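Local structure of salicylic acid-binding protein 2 (Nicotiana tabacum, 1XKL) at residues Y204-E209 with W220-I225; A100-A105 with A250-I255. The protein hydrolyses methyl salicylate to salicylic acid and methanol, releasing the active defence signal that sets up systemic acquired resistance in tobacco. One frame throughout, in Å; residues are numbered along the deposited sequence.

Contact 1. Residues Y204-E209 with W220-I225; sequences YIVCTE and WQIDNI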
# COMPACT_ATOMS: atom_id res chain seq x y z
N TYR A 204 1.67 -40.50 24.42
CA TYR A 204 0.78 -39.38 24.18
C TYR A 204 0.62 -38.54 25.44
O TYR A 204 0.24 -39.05 26.50
CB TYR A 204 -0.60 -39.88 23.71
CG TYR A 204 -1.40 -38.80 23.01
CD1 TYR A 204 -1.93 -37.73 23.73
CD2 TYR A 204 -1.60 -38.83 21.63
CE1 TYR A 204 -2.62 -36.71 23.09
CE2 TYR A 204 -2.29 -37.81 20.98
CZ TYR A 204 -2.80 -36.76 21.71
OH TYR A 204 -3.50 -35.75 21.10
N ILE A 205 0.95 -37.25 25.33
CA ILE A 205 0.81 -36.34 26.47
C ILE A 205 -0.45 -35.55 26.24
O ILE A 205 -0.56 -34.77 25.29
CB ILE A 205 2.03 -35.37 26.61
CG1 ILE A 205 3.33 -36.16 26.78
CG2 ILE A 205 1.84 -34.47 27.82
CD1 ILE A 205 4.57 -35.29 27.03
N VAL A 206 -1.43 -35.78 27.11
CA VAL A 206 -2.72 -35.12 27.03
C VAL A 206 -2.75 -33.80 27.78
O VAL A 206 -2.25 -33.70 28.90
CB VAL A 206 -3.83 -36.00 27.65
CG1 VAL A 206 -5.16 -35.24 27.64
CG2 VAL A 206 -3.95 -37.31 26.89
N CYS A 207 -3.34 -32.79 27.15
CA CYS A 207 -3.48 -31.47 27.75
C CYS A 207 -4.97 -31.27 28.02
O CYS A 207 -5.74 -30.86 27.15
CB CYS A 207 -2.93 -30.40 26.79
SG CYS A 207 -1.15 -30.60 26.45
N THR A 208 -5.36 -31.60 29.26
CA THR A 208 -6.74 -31.54 29.73
C THR A 208 -7.53 -30.29 29.41
O THR A 208 -8.74 -30.36 29.22
CB THR A 208 -6.83 -31.78 31.28
OG1 THR A 208 -6.38 -30.61 31.98
CG2 THR A 208 -5.96 -32.96 31.70
N GLU A 209 -6.87 -29.14 29.34
CA GLU A 209 -7.59 -27.90 29.07
C GLU A 209 -7.50 -27.43 27.62
O GLU A 209 -7.88 -26.31 27.31
CB GLU A 209 -7.08 -26.80 30.00
CG GLU A 209 -7.23 -27.15 31.46
CD GLU A 209 -8.67 -27.45 31.82
OE1 GLU A 209 -9.54 -26.59 31.56
OE2 GLU A 209 -8.94 -28.54 32.37
N TRP A 220 -9.64 -39.95 22.56
CA TRP A 220 -10.23 -40.77 21.51
C TRP A 220 -9.13 -41.44 20.70
O TRP A 220 -9.23 -42.61 20.36
CB TRP A 220 -11.09 -39.91 20.58
CG TRP A 220 -11.75 -40.73 19.52
CD1 TRP A 220 -12.95 -41.38 19.61
CD2 TRP A 220 -11.21 -41.05 18.24
NE1 TRP A 220 -13.18 -42.10 18.47
CE2 TRP A 220 -12.13 -41.92 17.60
CE3 TRP A 220 -10.04 -40.71 17.56
CZ2 TRP A 220 -11.92 -42.43 16.32
CZ3 TRP A 220 -9.82 -41.22 16.28
CH2 TRP A 220 -10.76 -42.08 15.68
N GLN A 221 -8.07 -40.68 20.40
CA GLN A 221 -6.96 -41.23 19.63
C GLN A 221 -6.20 -42.27 20.42
O GLN A 221 -5.74 -43.27 19.86
CB GLN A 221 -6.00 -40.12 19.22
CG GLN A 221 -6.62 -39.01 18.41
CD GLN A 221 -5.59 -37.97 18.03
OE1 GLN A 221 -4.87 -38.13 17.05
NE2 GLN A 221 -5.51 -36.92 18.82
N ILE A 222 -6.03 -42.03 21.71
CA ILE A 222 -5.32 -42.98 22.56
C ILE A 222 -6.11 -44.29 22.59
O ILE A 222 -5.55 -45.37 22.41
CB ILE A 222 -5.16 -42.42 23.98
CG1 ILE A 222 -4.19 -41.23 23.94
CG2 ILE A 222 -4.65 -43.51 24.93
CD1 ILE A 222 -3.94 -40.60 25.28
N ASP A 223 -7.41 -44.18 22.80
CA ASP A 223 -8.30 -45.33 22.87
C ASP A 223 -8.47 -46.10 21.56
O ASP A 223 -8.50 -47.33 21.55
CB ASP A 223 -9.68 -44.90 23.37
CG ASP A 223 -9.67 -44.49 24.83
OD1 ASP A 223 -10.72 -44.03 25.34
OD2 ASP A 223 -8.61 -44.62 25.48
N ASN A 224 -8.56 -45.36 20.45
CA ASN A 224 -8.75 -45.95 19.12
C ASN A 224 -7.46 -46.31 18.39
O ASN A 224 -7.37 -47.36 17.75
CB ASN A 224 -9.55 -45.01 18.23
CG ASN A 224 -11.03 -45.01 18.57
OD1 ASN A 224 -11.43 -44.67 19.68
ND2 ASN A 224 -11.84 -45.39 17.59
N ILE A 225 -6.48 -45.42 18.45
CA ILE A 225 -5.21 -45.64 17.78
C ILE A 225 -4.22 -46.41 18.65
O ILE A 225 -3.40 -47.17 18.13
CB ILE A 225 -4.60 -44.31 17.34
CG1 ILE A 225 -5.59 -43.56 16.45
CG2 ILE A 225 -3.29 -44.55 16.59
CD1 ILE A 225 -5.37 -42.08 16.40
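Ile222 reaches from helix 215-225 to strand 204-207 and lays the end of its long branch against Tyr204 and Val206. Its CD1 sits 3.7 Å from Val206 CG2. Its CG1 approaches Tyr204 CG, at the root of the ring, obliquely and at 3.8 Å. The stem is fully extended (chi2 -180°), which carries a methyl group across to the strand; an unbranched tip of this kind fits between a ring and a valine. With CG anti to the backbone nitrogen (chi1 -161°), the Tyr204 ring slants off the strand toward its C-terminal end, where OH lies 3.3 Å from Gln221 NE2, the two side chains crossing at about a right angle. In contrast to this close-fitting inner side, Asp223 and Asn224 on the outer turn face solvent. Strand 202-207, helix 215-225 and strand 229-233 form a beta-alpha-beta unit of the alpha/beta-hydrolase fold, its helix packed on the sheet. Tyrosine suits its place by offering an apolar ring to Ile222 and a hydroxyl to Ala106 O; the glutamine amide donates to Ala106 O while accepting from Met108 N. An apolar seam thus ends in two buried polar groups that tie strand and helix to the same loop.

Contact 2. Residues A100-A105 with A250-I255; sequences AAVFLA and ASLLEI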
# COMPACT_ATOMS: atom_id res chain seq x y z
N ALA A 100 11.74 -43.17 21.12
CA ALA A 100 10.31 -43.09 21.30
C ALA A 100 9.78 -41.85 20.62
O ALA A 100 10.52 -40.89 20.40
CB ALA A 100 9.97 -43.06 22.79
N ALA A 101 8.50 -41.88 20.30
CA ALA A 101 7.84 -40.75 19.66
C ALA A 101 6.81 -40.21 20.64
O ALA A 101 5.96 -40.94 21.13
CB ALA A 101 7.15 -41.21 18.37
N VAL A 102 6.91 -38.92 20.94
CA VAL A 102 6.00 -38.29 21.87
C VAL A 102 5.03 -37.37 21.14
O VAL A 102 5.44 -36.50 20.37
CB VAL A 102 6.79 -37.46 22.92
CG1 VAL A 102 5.85 -36.90 23.97
CG2 VAL A 102 7.85 -38.33 23.57
N PHE A 103 3.74 -37.59 21.37
CA PHE A 103 2.69 -36.81 20.75
C PHE A 103 2.05 -35.89 21.78
O PHE A 103 1.24 -36.33 22.60
CB PHE A 103 1.63 -37.73 20.11
CG PHE A 103 2.18 -38.60 18.99
CD1 PHE A 103 2.89 -39.76 19.28
CD2 PHE A 103 2.02 -38.22 17.66
CE1 PHE A 103 3.43 -40.53 18.25
CE2 PHE A 103 2.57 -38.98 16.63
CZ PHE A 103 3.27 -40.13 16.92
N LEU A 104 2.42 -34.62 21.73
CA LEU A 104 1.90 -33.63 22.66
C LEU A 104 0.66 -32.99 22.06
O LEU A 104 0.76 -32.23 21.09
CB LEU A 104 2.96 -32.55 22.92
CG LEU A 104 2.53 -31.35 23.75
CD1 LEU A 104 2.20 -31.78 25.18
CD2 LEU A 104 3.68 -30.33 23.76
N ALA A 105 -0.51 -33.31 22.62
CA ALA A 105 -1.78 -32.79 22.14
C ALA A 105 -1.70 -32.71 20.62
O ALA A 105 -2.04 -31.69 20.01
CB ALA A 105 -2.04 -31.42 22.74
N ALA A 250 9.67 -32.09 32.61
CA ALA A 250 9.80 -33.22 33.53
C ALA A 250 9.25 -34.49 32.88
O ALA A 250 9.85 -35.56 33.00
CB ALA A 250 9.07 -32.92 34.83
N SER A 251 8.14 -34.37 32.17
CA SER A 251 7.53 -35.52 31.50
C SER A 251 8.47 -36.05 30.42
O SER A 251 8.65 -37.26 30.29
CB SER A 251 6.19 -35.12 30.87
OG SER A 251 5.29 -34.65 31.86
N LEU A 252 9.07 -35.16 29.64
CA LEU A 252 9.99 -35.59 28.59
C LEU A 252 11.24 -36.24 29.16
O LEU A 252 11.73 -37.23 28.62
CB LEU A 252 10.39 -34.41 27.69
CG LEU A 252 9.25 -33.86 26.82
CD1 LEU A 252 9.76 -32.69 25.97
CD2 LEU A 252 8.71 -34.97 25.93
N LEU A 253 11.77 -35.68 30.24
CA LEU A 253 12.97 -36.27 30.84
C LEU A 253 12.66 -37.66 31.36
O LEU A 253 13.49 -38.56 31.33
CB LEU A 253 13.51 -35.37 31.96
CG LEU A 253 13.95 -33.97 31.54
CD1 LEU A 253 14.52 -33.25 32.75
CD2 LEU A 253 15.00 -34.05 30.43
N GLU A 254 11.43 -37.84 31.84
CA GLU A 254 11.00 -39.13 32.35
C GLU A 254 10.94 -40.17 31.24
O GLU A 254 11.44 -41.28 31.39
CB GLU A 254 9.63 -39.00 33.00
CG GLU A 254 9.10 -40.29 33.60
CD GLU A 254 7.80 -40.06 34.33
OE1 GLU A 254 6.74 -40.44 33.80
OE2 GLU A 254 7.85 -39.48 35.44
N ILE A 255 10.33 -39.82 30.12
CA ILE A 255 10.24 -40.78 29.04
C ILE A 255 11.64 -41.02 28.47
O ILE A 255 11.97 -42.14 28.07
CB ILE A 255 9.25 -40.32 27.92
CG1 ILE A 255 9.94 -39.35 26.98
CG2 ILE A 255 8.02 -39.67 28.53
CD1 ILE A 255 10.20 -39.98 25.64
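Val102 turns both its methyl groups toward helix 245-258, CG2 lying chiefly against Ile255 and CG1 against Leu252, whose CD2 also comes near CG2. The closer meeting is Val102 CG2 with Ile255 CD1, at 3.5 Å; Val102 CG1 stands 4.0 Å from Leu252 CD2. A beta-branched valine suits this place because its two short arms, held at a fixed spread, extend over two residues of the helix. Both torsions of Ile255 are unusual, CG1 lying between the backbone nitrogen and the carbonyl carbon (chi1 82°) and chi2 well away from a staggered value, which together bring CD1 to Val102 and to within 4.2 Å of Ala100 CB. The small Ala100 side chain lets this tip lie over the start of the segment. Here the C-terminal helix of an alpha/beta hydrolase packs on one face of the central parallel sheet, running nearly antiparallel to strand 100-104 (159°), with the two axes 10.6 Å apart. Neighbouring strand 75-80 shares the same apolar layer: Ile255 also rests on Ile76, and Leu252 joins Val102 against Val78. From the opposite side of strand 100-104, Phe103 packs on Leu87 and Met91 of helix 83-93. Leu253, a salicylate-binding residue, projects outward and reaches Ala30 and His32.

How the contacts relate
Contacts 1 and 2 meet through neighbouring parallel strands of one sheet: Ile205 N lies 2.9 Å from Phe103 O and Ile205 O 3.0 Å from Ala105 N, both probable hydrogen bonds. Their centres are 13 Å apart, and the two helices cover opposite faces of that sheet, 215-225 on the side of Tyr204 and 245-258 on the side of Val102. The whole of contact 1 lies in the chain between the two segments of contact 2. Contact 1 is also near the catalytic residues without touching them: the Tyr204 side chain is about 7 Å from the side chains of Asp210 and His238, and that of Gln221 about 10 Å from the bound benzoxathiin ligand.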